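Local coordinates for virulence sensor protein BvgS (Bordetella pertussis, PDB 6ZJ8) that acts as a virulence sensor histidine kinase, whose PAS domain probably takes part in passing signals toward the kinase, at residues D55-T60 against H85-T90; D102-L107 against T111-Q116. All coordinates share one frame; numbering follows the deposited sequence.

Contact 1: residues D55-T60 against H85-T90; sequences DTFGVT and HEFLLT
F57 and F87 each set CG anti to their own carbonyl carbon (chi1 -47° and -72°), and the two side chains then slide past one another in opposite directions until the rings meet. The encounter is an offset edge-to-face pair: the centroids lie 5.3 Å apart and the planes stand at 89°. F57 supplies the edge, its CZ coming 3.6 Å from CD1 of F87. T56 points at F87 and adds a second touch on the same side of that ring as F57. Its methyl CG2 lies over the F87 face, 4.0 Å from CZ, and also over the centre of the F57 ring, 3.8 Å above its plane, touching both rings. The T56 hydroxyl takes no part in this apolar meeting; OG1 is hydrogen-bonded to A52 O within its own helix. No hydrogen bond joins the segments, and the backbones remain well apart, with T56 CA and F87 CA 10.0 Å from each other. W135 also meets the F87 ring, linking the cluster to the sheet. Just after F57, G58, with positive phi, is the C-prime residue of the Schellman motif that ends the helix. The arrangement is that of a PAS-fold core, where helices pack against an antiparallel sheet.

Contact 2: residues D102-L107 against T111-Q116; sequences DRDVTL and TRHVYQ
H113 and D102 meet across the antiparallel strands at an oblique angle, their ring and carboxylate planes 61° apart. NE2 of H113 donates to OD2 of D102 over 2.7 Å at 158°; the acceptor lies almost in the ring plane, whereas the nitrogen reaches OD2 on its anti side, well out of the carboxylate plane. The imidazole arrives there because CG of H113 is anti to the backbone N, running the ring along the sheet toward D102. On the same face D104 turns its carboxylate nearly perpendicular to that ring, with OD1 3.3 Å from CB of H113. Farther along, the hydroxyls of T106 and T111 share a hydrogen bond, OG1 to OG1 3.0 Å.

The other face carries R103, V105, V114 and R112. CG2 of V105 touches CG2 of V114 at 4.0 Å, and the aliphatic part of R103 runs past the Q116 amide, CG lying 3.4 Å from OE1. R112 bends at chi2 (102°), which brings its guanidinium beside L107: NH2 donates to L107 O over 2.8 Å from above the carbonyl plane, while L107 CD2 lies over one guanidinium face. NE of R112 is bonded to R110 O.

Between the faces, two hydrogen-bonded pairs, R103 with V114 and V105 with R112, alternate with non-hydrogen-bonded ones; the bond from V114 N to R103 O is nearly straight. Both strands belong to the hairpin 99-107/110-122 of the PAS sheet. Chemically, the ladder is reinforced at both ends by side-chain bonds, and the D102 carboxylate, with D104 nearby but not bonded to the ring, would tend to favour a protonated H113, a state the model cannot establish.

In the fold
Contact 1 is buried and joins helices 51-57 and 79-87 through aromatic and methyl groups alone, without a hydrogen bond between its segments. Contact 2 is only partly buried: it pairs strands 99-107 and 110-122, the former outermost in the sheet, through a backbone ladder and polar side chains. Their centres are 11 Å apart, and they share an interface. V105, V114 and L107, on the strands, touch F87 of contact 1, and L107 also reaches T56 and F57; Q116 NE2 probably makes a weak hydrogen bond to F87 O. These three apolar residues thus continue the packing of contact 1, while D102, D104, T106 and T111 give the opposite face its more exposed, polar character.

Contact 1: residues D55-T60 against H85-T90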
ATOM      1  N   ASP A  55       1.537  -3.578   8.603  1.00 53.80           N
ATOM      2  CA  ASP A  55       1.549  -2.996   9.940  1.00 54.97           C
ATOM      3  C   ASP A  55       0.656  -1.766  10.051  1.00 53.95           C
ATOM      4  O   ASP A  55       0.253  -1.408  11.162  1.00 54.65           O
ATOM      5  CB  ASP A  55       2.980  -2.641  10.346  1.00 55.94           C
ATOM      6  CG  ASP A  55       3.810  -3.865  10.700  1.00 57.53           C
ATOM      7  OD1 ASP A  55       3.271  -4.991  10.651  1.00 58.41           O
ATOM      8  OD2 ASP A  55       5.002  -3.700  11.032  1.00 58.54           O
ATOM      9  N   THR A  56       0.343  -1.107   8.935  1.00 54.41           N
ATOM     10  CA  THR A  56      -0.657  -0.047   8.971  1.00 52.50           C
ATOM     11  C   THR A  56      -1.943  -0.540   9.620  1.00 56.34           C
ATOM     12  O   THR A  56      -2.606   0.200  10.357  1.00 52.88           O
ATOM     13  CB  THR A  56      -0.946   0.457   7.556  1.00 54.76           C
ATOM     14  OG1 THR A  56       0.218   1.103   7.028  1.00 53.50           O
ATOM     15  CG2 THR A  56      -2.124   1.434   7.558  1.00 53.44           C
ATOM     16  N   PHE A  57      -2.301  -1.799   9.367  1.00 58.87           N
ATOM     17  CA  PHE A  57      -3.544  -2.384   9.846  1.00 55.89           C
ATOM     18  C   PHE A  57      -3.333  -3.382  10.975  1.00 58.77           C
ATOM     19  O   PHE A  57      -4.317  -3.897  11.519  1.00 60.18           O
ATOM     20  CB  PHE A  57      -4.273  -3.062   8.682  1.00 56.58           C
ATOM     21  CG  PHE A  57      -4.347  -2.214   7.447  1.00 56.27           C
ATOM     22  CD1 PHE A  57      -5.364  -1.287   7.287  1.00 57.31           C
ATOM     23  CD2 PHE A  57      -3.395  -2.333   6.449  1.00 57.20           C
ATOM     24  CE1 PHE A  57      -5.433  -0.501   6.153  1.00 56.92           C
ATOM     25  CE2 PHE A  57      -3.458  -1.549   5.314  1.00 56.82           C
ATOM     26  CZ  PHE A  57      -4.477  -0.631   5.166  1.00 56.46           C
ATOM     27  N   GLY A  58      -2.087  -3.673  11.339  1.00 59.44           N
ATOM     28  CA  GLY A  58      -1.828  -4.599  12.422  1.00 61.93           C
ATOM     29  C   GLY A  58      -2.161  -6.039  12.108  1.00 64.39           C
ATOM     30  O   GLY A  58      -2.529  -6.791  13.016  1.00 68.36           O
ATOM     31  N   VAL A  59      -2.039  -6.450  10.845  1.00 59.57           N
ATOM     32  CA  VAL A  59      -2.322  -7.827  10.455  1.00 60.01           C
ATOM     33  C   VAL A  59      -1.063  -8.479   9.901  1.00 61.25           C
ATOM     34  O   VAL A  59      -0.023  -7.829   9.750  1.00 60.49           O
ATOM     35  CB  VAL A  59      -3.467  -7.902   9.424  1.00 59.36           C
ATOM     36  CG1 VAL A  59      -4.728  -7.258   9.977  1.00 58.98           C
ATOM     37  CG2 VAL A  59      -3.056  -7.254   8.104  1.00 58.53           C
ATOM     38  N   THR A  60      -1.153  -9.769   9.595  1.00 64.85           N
ATOM     39  CA  THR A  60      -0.063 -10.540   9.019  1.00 67.26           C
ATOM     40  C   THR A  60      -0.363 -10.836   7.556  1.00 69.63           C
ATOM     41  O   THR A  60      -1.461 -10.578   7.053  1.00 70.04           O
ATOM     42  CB  THR A  60       0.149 -11.849   9.789  1.00 70.86           C
ATOM     43  OG1 THR A  60      -1.049 -12.632   9.742  1.00 80.15           O
ATOM     44  CG2 THR A  60       0.509 -11.573  11.239  1.00 74.55           C
ATOM     45  N   HIS A  85      -9.711  -0.689   1.784  1.00 60.73           N
ATOM     46  CA  HIS A  85     -10.321  -0.074   0.610  1.00 61.93           C
ATOM     47  C   HIS A  85     -10.017   1.417   0.546  1.00 60.29           C
ATOM     48  O   HIS A  85      -9.817   1.974  -0.540  1.00 60.47           O
ATOM     49  CB  HIS A  85     -11.831  -0.310   0.619  1.00 63.15           C
ATOM     50  CG  HIS A  85     -12.511   0.104  -0.649  1.00 65.69           C
ATOM     51  ND1 HIS A  85     -13.365   1.185  -0.716  1.00 66.69           N
ATOM     52  CD2 HIS A  85     -12.459  -0.413  -1.898  1.00 68.57           C
ATOM     53  CE1 HIS A  85     -13.811   1.313  -1.953  1.00 73.22           C
ATOM     54  NE2 HIS A  85     -13.276   0.356  -2.690  1.00 70.31           N
ATOM     55  N   GLU A  86      -9.969   2.081   1.703  1.00 59.24           N
ATOM     56  CA  GLU A  86      -9.713   3.517   1.723  1.00 58.71           C
ATOM     57  C   GLU A  86      -8.310   3.839   1.216  1.00 57.96           C
ATOM     58  O   GLU A  86      -8.120   4.811   0.475  1.00 57.77           O
ATOM     59  CB  GLU A  86      -9.921   4.055   3.139  1.00 57.92           C
ATOM     60  CG  GLU A  86     -11.375   3.996   3.600  1.00 59.17           C
ATOM     61  CD  GLU A  86     -11.542   4.244   5.089  1.00 60.45           C
ATOM     62  OE1 GLU A  86     -12.606   3.881   5.635  1.00 65.08           O
ATOM     63  OE2 GLU A  86     -10.613   4.797   5.717  1.00 58.31           O
ATOM     64  N   PHE A  87      -7.318   3.032   1.592  1.00 58.06           N
ATOM     65  CA  PHE A  87      -5.947   3.303   1.176  1.00 59.08           C
ATOM     66  C   PHE A  87      -5.691   2.926  -0.276  1.00 58.64           C
ATOM     67  O   PHE A  87      -4.797   3.497  -0.909  1.00 59.67           O
ATOM     68  CB  PHE A  87      -4.964   2.551   2.073  1.00 56.26           C
ATOM     69  CG  PHE A  87      -4.853   3.118   3.455  1.00 55.71           C
ATOM     70  CD1 PHE A  87      -5.694   2.686   4.464  1.00 55.94           C
ATOM     71  CD2 PHE A  87      -3.904   4.083   3.746  1.00 55.09           C
ATOM     72  CE1 PHE A  87      -5.589   3.207   5.739  1.00 55.19           C
ATOM     73  CE2 PHE A  87      -3.794   4.606   5.017  1.00 53.53           C
ATOM     74  CZ  PHE A  87      -4.636   4.170   6.015  1.00 53.83           C
ATOM     75  N   LEU A  88      -6.444   1.971  -0.812  1.00 60.55           N
ATOM     76  CA  LEU A  88      -6.252   1.530  -2.183  1.00 59.62           C
ATOM     77  C   LEU A  88      -7.018   2.434  -3.141  1.00 62.57           C
ATOM     78  O   LEU A  88      -7.792   3.304  -2.736  1.00 63.40           O
ATOM     79  CB  LEU A  88      -6.704   0.080  -2.345  1.00 61.25           C
ATOM     80  CG  LEU A  88      -6.025  -0.917  -1.407  1.00 59.96           C
ATOM     81  CD1 LEU A  88      -6.761  -2.237  -1.435  1.00 60.94           C
ATOM     82  CD2 LEU A  88      -4.571  -1.113  -1.790  1.00 58.20           C
ATOM     83  N   LEU A  89      -6.793   2.216  -4.431  1.00 71.26           N
ATOM     84  CA  LEU A  89      -7.483   2.936  -5.487  1.00 76.86           C
ATOM     85  C   LEU A  89      -8.486   2.015  -6.170  1.00 82.49           C
ATOM     86  O   LEU A  89      -8.300   0.796  -6.221  1.00 83.62           O
ATOM     87  CB  LEU A  89      -6.495   3.486  -6.517  1.00 76.82           C
ATOM     88  CG  LEU A  89      -5.516   4.544  -6.005  1.00 72.39           C
ATOM     89  CD1 LEU A  89      -4.651   5.062  -7.142  1.00 73.07           C
ATOM     90  CD2 LEU A  89      -6.259   5.690  -5.334  1.00 72.15           C
ATOM     91  N   THR A  90      -9.553   2.616  -6.690  1.00 84.90           N
ATOM     92  CA  THR A  90     -10.598   1.847  -7.351  1.00 90.74           C
ATOM     93  C   THR A  90     -10.043   1.141  -8.584  1.00 99.74           C
ATOM     94  O   THR A  90      -9.051   1.566  -9.186  1.00 99.20           O
ATOM     95  CB  THR A  90     -11.761   2.762  -7.741  1.00 91.43           C
ATOM     96  OG1 THR A  90     -12.103   3.604  -6.633  1.00 89.01           O
ATOM     97  CG2 THR A  90     -12.980   1.941  -8.132  1.00 96.74           C
TER

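Contact 2: residues D102-L107 against T111-Q116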
ATOM      1  N   ASP A 102      -4.508  11.670  -4.083  1.00 58.13           N
ATOM      2  CA  ASP A 102      -4.195  11.980  -2.697  1.00 56.69           C
ATOM      3  C   ASP A 102      -5.484  12.321  -1.967  1.00 56.05           C
ATOM      4  O   ASP A 102      -6.356  13.004  -2.510  1.00 56.98           O
ATOM      5  CB  ASP A 102      -3.184  13.131  -2.588  1.00 56.59           C
ATOM      6  CG  ASP A 102      -3.826  14.497  -2.730  1.00 58.75           C
ATOM      7  OD1 ASP A 102      -4.702  14.665  -3.602  1.00 59.28           O
ATOM      8  OD2 ASP A 102      -3.444  15.408  -1.967  1.00 59.72           O
ATOM      9  N   ARG A 103      -5.601  11.826  -0.739  1.00 55.48           N
ATOM     10  CA  ARG A 103      -6.811  11.991   0.053  1.00 55.02           C
ATOM     11  C   ARG A 103      -6.446  11.819   1.519  1.00 56.79           C
ATOM     12  O   ARG A 103      -5.335  11.407   1.861  1.00 54.19           O
ATOM     13  CB  ARG A 103      -7.898  10.987  -0.360  1.00 55.49           C
ATOM     14  CG  ARG A 103      -7.481   9.519  -0.226  1.00 56.64           C
ATOM     15  CD  ARG A 103      -8.663   8.556  -0.343  1.00 57.43           C
ATOM     16  NE  ARG A 103      -9.487   8.534   0.864  1.00 57.15           N
ATOM     17  CZ  ARG A 103     -10.532   7.730   1.051  1.00 58.89           C
ATOM     18  NH1 ARG A 103     -11.212   7.789   2.186  1.00 59.64           N
ATOM     19  NH2 ARG A 103     -10.901   6.869   0.110  1.00 69.41           N
ATOM     20  N   ASP A 104      -7.400  12.148   2.382  1.00 54.43           N
ATOM     21  CA  ASP A 104      -7.288  11.858   3.803  1.00 54.12           C
ATOM     22  C   ASP A 104      -7.956  10.523   4.094  1.00 53.00           C
ATOM     23  O   ASP A 104      -8.991  10.192   3.511  1.00 54.90           O
ATOM     24  CB  ASP A 104      -7.934  12.960   4.642  1.00 53.37           C
ATOM     25  CG  ASP A 104      -7.199  14.276   4.540  1.00 53.22           C
ATOM     26  OD1 ASP A 104      -5.971  14.258   4.307  1.00 52.99           O
ATOM     27  OD2 ASP A 104      -7.851  15.331   4.695  1.00 53.81           O
ATOM     28  N   VAL A 105      -7.350   9.754   4.990  1.00 53.08           N
ATOM     29  CA  VAL A 105      -7.885   8.467   5.412  1.00 52.87           C
ATOM     30  C   VAL A 105      -7.852   8.413   6.929  1.00 52.80           C
ATOM     31  O   VAL A 105      -6.875   8.841   7.553  1.00 53.39           O
ATOM     32  CB  VAL A 105      -7.096   7.287   4.810  1.00 53.25           C
ATOM     33  CG1 VAL A 105      -7.587   5.973   5.399  1.00 53.84           C
ATOM     34  CG2 VAL A 105      -7.235   7.278   3.300  1.00 54.46           C
ATOM     35  N   THR A 106      -8.918   7.885   7.519  1.00 53.95           N
ATOM     36  CA  THR A 106      -9.072   7.814   8.965  1.00 53.65           C
ATOM     37  C   THR A 106      -8.975   6.361   9.406  1.00 53.77           C
ATOM     38  O   THR A 106      -9.686   5.499   8.882  1.00 54.07           O
ATOM     39  CB  THR A 106     -10.407   8.420   9.401  1.00 55.40           C
ATOM     40  OG1 THR A 106     -10.484   9.778   8.944  1.00 56.08           O
ATOM     41  CG2 THR A 106     -10.540   8.393  10.913  1.00 55.63           C
ATOM     42  N   LEU A 107      -8.099   6.102  10.373  1.00 53.85           N
ATOM     43  CA  LEU A 107      -7.819   4.744  10.821  1.00 53.40           C
ATOM     44  C   LEU A 107      -7.247   4.820  12.227  1.00 55.11           C
ATOM     45  O   LEU A 107      -6.317   5.594  12.475  1.00 52.85           O
ATOM     46  CB  LEU A 107      -6.832   4.046   9.875  1.00 53.40           C
ATOM     47  CG  LEU A 107      -6.352   2.655  10.291  1.00 53.36           C
ATOM     48  CD1 LEU A 107      -7.478   1.645  10.184  1.00 54.12           C
ATOM     49  CD2 LEU A 107      -5.161   2.232   9.444  1.00 53.03           C
ATOM     50  N   THR A 111      -6.372  10.572  11.445  1.00 53.44           N
ATOM     51  CA  THR A 111      -6.600  10.899  10.043  1.00 54.07           C
ATOM     52  C   THR A 111      -5.270  11.246   9.384  1.00 53.02           C
ATOM     53  O   THR A 111      -4.549  12.128   9.861  1.00 53.68           O
ATOM     54  CB  THR A 111      -7.579  12.067   9.900  1.00 53.81           C
ATOM     55  OG1 THR A 111      -8.812  11.748  10.560  1.00 54.88           O
ATOM     56  CG2 THR A 111      -7.858  12.352   8.431  1.00 53.69           C
ATOM     57  N   ARG A 112      -4.951  10.553   8.291  1.00 51.10           N
ATOM     58  CA  ARG A 112      -3.688  10.724   7.590  1.00 55.87           C
ATOM     59  C   ARG A 112      -3.944  11.193   6.165  1.00 58.99           C
ATOM     60  O   ARG A 112      -4.829  10.672   5.480  1.00 51.10           O
ATOM     61  CB  ARG A 112      -2.881   9.419   7.546  1.00 52.23           C
ATOM     62  CG  ARG A 112      -2.915   8.603   8.819  1.00 53.40           C
ATOM     63  CD  ARG A 112      -3.868   7.426   8.680  1.00 54.81           C
ATOM     64  NE  ARG A 112      -4.116   6.778   9.961  1.00 52.77           N
ATOM     65  CZ  ARG A 112      -3.347   5.835  10.494  1.00 53.65           C
ATOM     66  NH1 ARG A 112      -2.258   5.409   9.861  1.00 52.89           N
ATOM     67  NH2 ARG A 112      -3.672   5.316  11.669  1.00 55.08           N
ATOM     68  N   HIS A 113      -3.162  12.176   5.729  1.00 51.04           N
ATOM     69  CA  HIS A 113      -3.111  12.565   4.327  1.00 52.47           C
ATOM     70  C   HIS A 113      -2.134  11.642   3.609  1.00 49.89           C
ATOM     71  O   HIS A 113      -0.960  11.564   3.988  1.00 53.93           O
ATOM     72  CB  HIS A 113      -2.680  14.023   4.209  1.00 52.70           C
ATOM     73  CG  HIS A 113      -2.640  14.534   2.804  1.00 53.55           C
ATOM     74  ND1 HIS A 113      -1.814  15.565   2.414  1.00 53.57           N
ATOM     75  CD2 HIS A 113      -3.330  14.164   1.698  1.00 53.44           C
ATOM     76  CE1 HIS A 113      -1.993  15.807   1.127  1.00 54.21           C
ATOM     77  NE2 HIS A 113      -2.907  14.970   0.669  1.00 54.49           N
ATOM     78  N   VAL A 114      -2.612  10.933   2.587  1.00 54.78           N
ATOM     79  CA  VAL A 114      -1.816   9.914   1.913  1.00 54.41           C
ATOM     80  C   VAL A 114      -1.754  10.215   0.423  1.00 58.84           C
ATOM     81  O   VAL A 114      -2.702  10.734  -0.174  1.00 53.34           O
ATOM     82  CB  VAL A 114      -2.377   8.493   2.150  1.00 54.81           C
ATOM     83  CG1 VAL A 114      -2.315   8.141   3.625  1.00 54.34           C
ATOM     84  CG2 VAL A 114      -3.804   8.380   1.622  1.00 56.34           C
ATOM     85  N   TYR A 115      -0.615   9.875  -0.173  1.00 52.91           N
ATOM     86  CA  TYR A 115      -0.387   9.989  -1.609  1.00 55.09           C
ATOM     87  C   TYR A 115      -0.409   8.579  -2.187  1.00 55.63           C
ATOM     88  O   TYR A 115       0.493   7.779  -1.915  1.00 53.90           O
ATOM     89  CB  TYR A 115       0.942  10.691  -1.883  1.00 55.19           C
ATOM     90  CG  TYR A 115       1.190  11.012  -3.337  1.00 56.92           C
ATOM     91  CD1 TYR A 115       0.483  12.023  -3.971  1.00 58.38           C
ATOM     92  CD2 TYR A 115       2.141  10.317  -4.071  1.00 58.53           C
ATOM     93  CE1 TYR A 115       0.705  12.326  -5.300  1.00 61.25           C
ATOM     94  CE2 TYR A 115       2.372  10.614  -5.405  1.00 61.40           C
ATOM     95  CZ  TYR A 115       1.651  11.620  -6.013  1.00 63.81           C
ATOM     96  OH  TYR A 115       1.873  11.924  -7.338  1.00 67.06           O
ATOM     97  N   GLN A 116      -1.434   8.277  -2.980  1.00 55.64           N
ATOM     98  CA  GLN A 116      -1.684   6.938  -3.492  1.00 56.73           C
ATOM     99  C   GLN A 116      -1.251   6.823  -4.950  1.00 58.84           C
ATOM    100  O   GLN A 116      -1.332   7.786  -5.717  1.00 59.76           O
ATOM    101  CB  GLN A 116      -3.169   6.590  -3.368  1.00 57.88           C
ATOM    102  CG  GLN A 116      -3.738   6.758  -1.970  1.00 57.25           C
ATOM    103  CD  GLN A 116      -5.247   6.885  -1.972  1.00 58.74           C
ATOM    104  OE1 GLN A 116      -5.804   7.771  -2.620  1.00 58.70           O
ATOM    105  NE2 GLN A 116      -5.918   5.998  -1.248  1.00 59.02           N
TER